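Local structure of protein (tenascin) (1QR4) at residues 32-40 against 50-60. The protein probably acts in cell adhesion in the extracellular matrix, through paired fibronectin type III domains that span the heparin- and contactin-binding regions of tenascin. Numbering follows the deposited sequence.
Sequences AKFDRYRLT and EMEIPVDSTSF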
loop_
_atom_site.group_PDB
_atom_site.type_symbol
_atom_site.label_atom_id
_atom_site.label_comp_id
_atom_site.label_asym_id
_atom_site.label_seq_id
_atom_site.Cartn_x
_atom_site.Cartn_y
_atom_site.Cartn_z
ATOM N N ALA A 32 3.760 -33.212 9.907
ATOM C CA ALA A 32 3.991 -33.636 11.283
ATOM C C ALA A 32 2.990 -33.078 12.276
ATOM O O ALA A 32 2.386 -32.031 12.061
ATOM C CB ALA A 32 5.407 -33.276 11.715
ATOM N N LYS A 33 2.815 -33.796 13.372
ATOM C CA LYS A 33 1.909 -33.360 14.414
ATOM C C LYS A 33 2.553 -32.147 15.076
ATOM O O LYS A 33 3.766 -32.146 15.294
ATOM C CB LYS A 33 1.698 -34.506 15.416
ATOM C CG LYS A 33 2.972 -35.125 16.010
ATOM C CD LYS A 33 3.359 -34.458 17.326
ATOM C CE LYS A 33 4.641 -35.025 17.915
ATOM N NZ LYS A 33 5.039 -34.276 19.143
ATOM N N PHE A 34 1.791 -31.076 15.290
ATOM C CA PHE A 34 2.370 -29.906 15.949
ATOM C C PHE A 34 1.432 -29.098 16.817
ATOM O O PHE A 34 0.233 -29.343 16.845
ATOM C CB PHE A 34 3.157 -29.014 14.978
ATOM C CG PHE A 34 2.312 -28.118 14.132
ATOM C CD1 PHE A 34 1.746 -28.582 12.953
ATOM C CD2 PHE A 34 2.124 -26.785 14.489
ATOM C CE1 PHE A 34 1.008 -27.731 12.140
ATOM C CE2 PHE A 34 1.387 -25.929 13.681
ATOM C CZ PHE A 34 0.830 -26.405 12.505
ATOM N N ASP A 35 2.008 -28.146 17.542
ATOM C CA ASP A 35 1.284 -27.295 18.484
ATOM C C ASP A 35 0.599 -26.062 17.917
ATOM O O ASP A 35 -0.602 -25.850 18.098
ATOM C CB ASP A 35 2.251 -26.828 19.575
ATOM C CG ASP A 35 1.975 -27.457 20.918
ATOM O OD1 ASP A 35 1.281 -28.505 20.976
ATOM O OD2 ASP A 35 2.471 -26.890 21.916
ATOM N N ARG A 36 1.420 -25.195 17.342
ATOM C CA ARG A 36 0.966 -23.954 16.760
ATOM C C ARG A 36 2.060 -23.427 15.852
ATOM O O ARG A 36 3.051 -24.102 15.611
ATOM C CB ARG A 36 0.649 -22.949 17.863
ATOM C CG ARG A 36 1.740 -22.795 18.896
ATOM C CD ARG A 36 1.214 -22.011 20.089
ATOM N NE ARG A 36 2.092 -22.100 21.254
ATOM C CZ ARG A 36 1.821 -22.804 22.353
ATOM N NH1 ARG A 36 0.685 -23.492 22.453
ATOM N NH2 ARG A 36 2.699 -22.832 23.351
ATOM N N TYR A 37 1.831 -22.251 15.286
ATOM C CA TYR A 37 2.791 -21.622 14.401
ATOM C C TYR A 37 3.275 -20.348 15.063
ATOM O O TYR A 37 2.581 -19.775 15.890
ATOM C CB TYR A 37 2.123 -21.211 13.092
ATOM C CG TYR A 37 1.649 -22.324 12.189
ATOM C CD1 TYR A 37 2.497 -22.882 11.239
ATOM C CD2 TYR A 37 0.315 -22.719 12.186
ATOM C CE1 TYR A 37 2.020 -23.802 10.299
ATOM C CE2 TYR A 37 -0.165 -23.630 11.249
ATOM C CZ TYR A 37 0.693 -24.164 10.308
ATOM O OH TYR A 37 0.214 -25.048 9.366
ATOM N N ARG A 38 4.471 -19.911 14.705
ATOM C CA ARG A 38 5.002 -18.672 15.229
ATOM C C ARG A 38 5.445 -17.907 14.002
ATOM O O ARG A 38 6.177 -18.423 13.166
ATOM C CB ARG A 38 6.176 -18.915 16.159
ATOM C CG ARG A 38 6.766 -17.640 16.712
ATOM C CD ARG A 38 8.052 -17.929 17.431
ATOM N NE ARG A 38 9.048 -16.898 17.165
ATOM C CZ ARG A 38 10.014 -16.547 18.010
ATOM N NH1 ARG A 38 10.123 -17.142 19.195
ATOM N NH2 ARG A 38 10.861 -15.579 17.674
ATOM N N LEU A 39 4.924 -16.699 13.856
ATOM C CA LEU A 39 5.244 -15.856 12.717
ATOM C C LEU A 39 6.045 -14.695 13.221
ATOM O O LEU A 39 5.630 -14.024 14.160
ATOM C CB LEU A 39 3.956 -15.331 12.087
ATOM C CG LEU A 39 4.042 -14.301 10.972
ATOM C CD1 LEU A 39 4.615 -14.947 9.761
ATOM C CD2 LEU A 39 2.665 -13.758 10.656
ATOM N N THR A 40 7.237 -14.518 12.668
ATOM C CA THR A 40 8.076 -13.387 13.041
ATOM C C THR A 40 8.331 -12.631 11.754
ATOM O O THR A 40 8.317 -13.208 10.669
ATOM C CB THR A 40 9.425 -13.812 13.672
ATOM O OG1 THR A 40 10.098 -14.719 12.798
ATOM C CG2 THR A 40 9.215 -14.491 15.021
ATOM N N GLU A 50 6.411 -10.834 16.830
ATOM C CA GLU A 50 5.961 -12.215 16.902
ATOM C C GLU A 50 4.458 -12.320 17.063
ATOM O O GLU A 50 3.782 -11.390 17.519
ATOM C CB GLU A 50 6.606 -12.942 18.066
ATOM C CG GLU A 50 8.078 -13.193 17.918
ATOM C CD GLU A 50 8.681 -13.755 19.190
ATOM O OE1 GLU A 50 8.210 -14.826 19.646
ATOM O OE2 GLU A 50 9.611 -13.118 19.742
ATOM N N MET A 51 3.956 -13.487 16.688
ATOM C CA MET A 51 2.549 -13.820 16.765
ATOM C C MET A 51 2.451 -15.330 16.662
ATOM O O MET A 51 3.293 -15.978 16.050
ATOM C CB MET A 51 1.754 -13.169 15.622
ATOM C CG MET A 51 1.397 -11.708 15.861
ATOM S SD MET A 51 0.157 -11.070 14.719
ATOM C CE MET A 51 -1.331 -11.653 15.482
ATOM N N GLU A 52 1.473 -15.889 17.353
ATOM C CA GLU A 52 1.234 -17.318 17.313
ATOM C C GLU A 52 -0.037 -17.520 16.499
ATOM O O GLU A 52 -1.027 -16.823 16.685
ATOM C CB GLU A 52 1.091 -17.889 18.722
ATOM C CG GLU A 52 2.334 -17.709 19.584
ATOM C CD GLU A 52 2.331 -18.604 20.813
ATOM O OE1 GLU A 52 1.421 -18.469 21.663
ATOM O OE2 GLU A 52 3.247 -19.449 20.926
ATOM N N ILE A 53 0.009 -18.464 15.574
ATOM C CA ILE A 53 -1.115 -18.739 14.705
ATOM C C ILE A 53 -1.647 -20.149 14.967
ATOM O O ILE A 53 -0.875 -21.092 15.129
ATOM C CB ILE A 53 -0.676 -18.516 13.242
ATOM C CG1 ILE A 53 -0.118 -17.085 13.115
ATOM C CG2 ILE A 53 -1.839 -18.747 12.270
ATOM C CD1 ILE A 53 0.504 -16.754 11.793
ATOM N N PRO A 54 -2.982 -20.291 15.070
ATOM C CA PRO A 54 -3.698 -21.546 15.322
ATOM C C PRO A 54 -3.324 -22.626 14.325
ATOM O O PRO A 54 -3.167 -22.342 13.145
ATOM C CB PRO A 54 -5.154 -21.148 15.109
ATOM C CG PRO A 54 -5.179 -19.713 15.450
ATOM C CD PRO A 54 -3.938 -19.201 14.806
ATOM N N VAL A 55 -3.252 -23.870 14.788
ATOM C CA VAL A 55 -2.911 -24.987 13.916
ATOM C C VAL A 55 -3.843 -25.146 12.721
ATOM O O VAL A 55 -3.471 -25.736 11.708
ATOM C CB VAL A 55 -2.906 -26.308 14.684
ATOM C CG1 VAL A 55 -1.633 -26.439 15.447
ATOM C CG2 VAL A 55 -4.068 -26.358 15.635
ATOM N N ASP A 56 -5.044 -24.598 12.826
ATOM C CA ASP A 56 -6.032 -24.711 11.762
ATOM C C ASP A 56 -5.963 -23.657 10.656
ATOM O O ASP A 56 -6.820 -23.627 9.772
ATOM C CB ASP A 56 -7.434 -24.742 12.375
ATOM C CG ASP A 56 -7.640 -23.653 13.434
ATOM O OD1 ASP A 56 -7.260 -23.908 14.605
ATOM O OD2 ASP A 56 -8.166 -22.553 13.103
ATOM N N SER A 57 -4.944 -22.804 10.681
ATOM C CA SER A 57 -4.819 -21.773 9.655
ATOM C C SER A 57 -3.756 -22.068 8.595
ATOM O O SER A 57 -2.710 -22.659 8.885
ATOM C CB SER A 57 -4.512 -20.404 10.283
ATOM O OG SER A 57 -5.300 -20.170 11.435
ATOM N N THR A 58 -4.046 -21.666 7.360
ATOM C CA THR A 58 -3.099 -21.803 6.267
ATOM C C THR A 58 -3.066 -20.450 5.565
ATOM O O THR A 58 -2.439 -20.274 4.519
ATOM C CB THR A 58 -3.494 -22.907 5.291
ATOM O OG1 THR A 58 -4.802 -22.657 4.776
ATOM C CG2 THR A 58 -3.459 -24.253 5.985
ATOM N N SER A 59 -3.714 -19.482 6.210
ATOM C CA SER A 59 -3.836 -18.118 5.717
ATOM C C SER A 59 -3.950 -17.193 6.922
ATOM O O SER A 59 -4.493 -17.578 7.963
ATOM C CB SER A 59 -5.094 -17.997 4.862
ATOM O OG SER A 59 -5.088 -16.782 4.147
ATOM N N PHE A 60 -3.434 -15.979 6.784
ATOM C CA PHE A 60 -3.462 -15.004 7.868
ATOM C C PHE A 60 -3.094 -13.659 7.287
ATOM O O PHE A 60 -2.131 -13.565 6.526
ATOM C CB PHE A 60 -2.445 -15.402 8.941
ATOM C CG PHE A 60 -2.095 -14.300 9.911
ATOM C CD1 PHE A 60 -1.154 -13.330 9.579
ATOM C CD2 PHE A 60 -2.693 -14.248 11.165
ATOM C CE1 PHE A 60 -0.816 -12.325 10.477
ATOM C CE2 PHE A 60 -2.364 -13.245 12.073
ATOM C CZ PHE A 60 -1.425 -12.281 11.729
HETATM O O HOH W 1 -2.756 -25.447 9.071
#
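Strands 36-42 and 48-53 form an antiparallel hairpin at one border of the four-stranded sheet of a fibronectin type III domain. Tyr37 and Ile53 make a hydrogen-bonded pair. Tyr37 N donates to Ile53 O at 2.9 Å, and Ile53 N donates back to Tyr37 O. Leu39 N to Met51 O is 2.8 Å and nearly straight at 168°.

Charged side chains occupy the outer face. Glu50 lays its carboxylate over the guanidinium of Arg38, the two planes 13° apart. Glu50 OE1 sits above the centre of the group, 3.0 Å from Arg38 NH1, so the salt bridge is one of charge with no N-H aimed at the oxygen. Arg38 belongs to the putative heparin-binding site, and Lys83 of that site lies close by. Replacing Arg38 by alanine takes away the guanidinium, and would probably leave the Glu50 carboxylate without its stacked mate and free to turn, and weaken the positive patch of the putative site. Arg36 NE and Glu52 OE2 form a salt bridge whose hydrogen bond is weak; the Glu52 side chain is poorly ordered.

The other face joins the sandwich core. Leu39 CB packs on Ile53 CD1 at 3.7 Å. With CG anti to the backbone N (chi1 173°), Leu39 also brings CD2 within 3.8 Å of Phe60 CE1, on the opposing sheet. Trp27 meets the Tyr37 ring edge-to-face. Beyond the strands, Val55 CG1 makes a CH-pi contact over one face of the Phe34 ring, 3.9 Å from its centroid. The turn from Pro54 to Ser57 is tied to Tyr37 by one water, which accepts from Tyr37 OH and donates to Val55 O and Ser57 O.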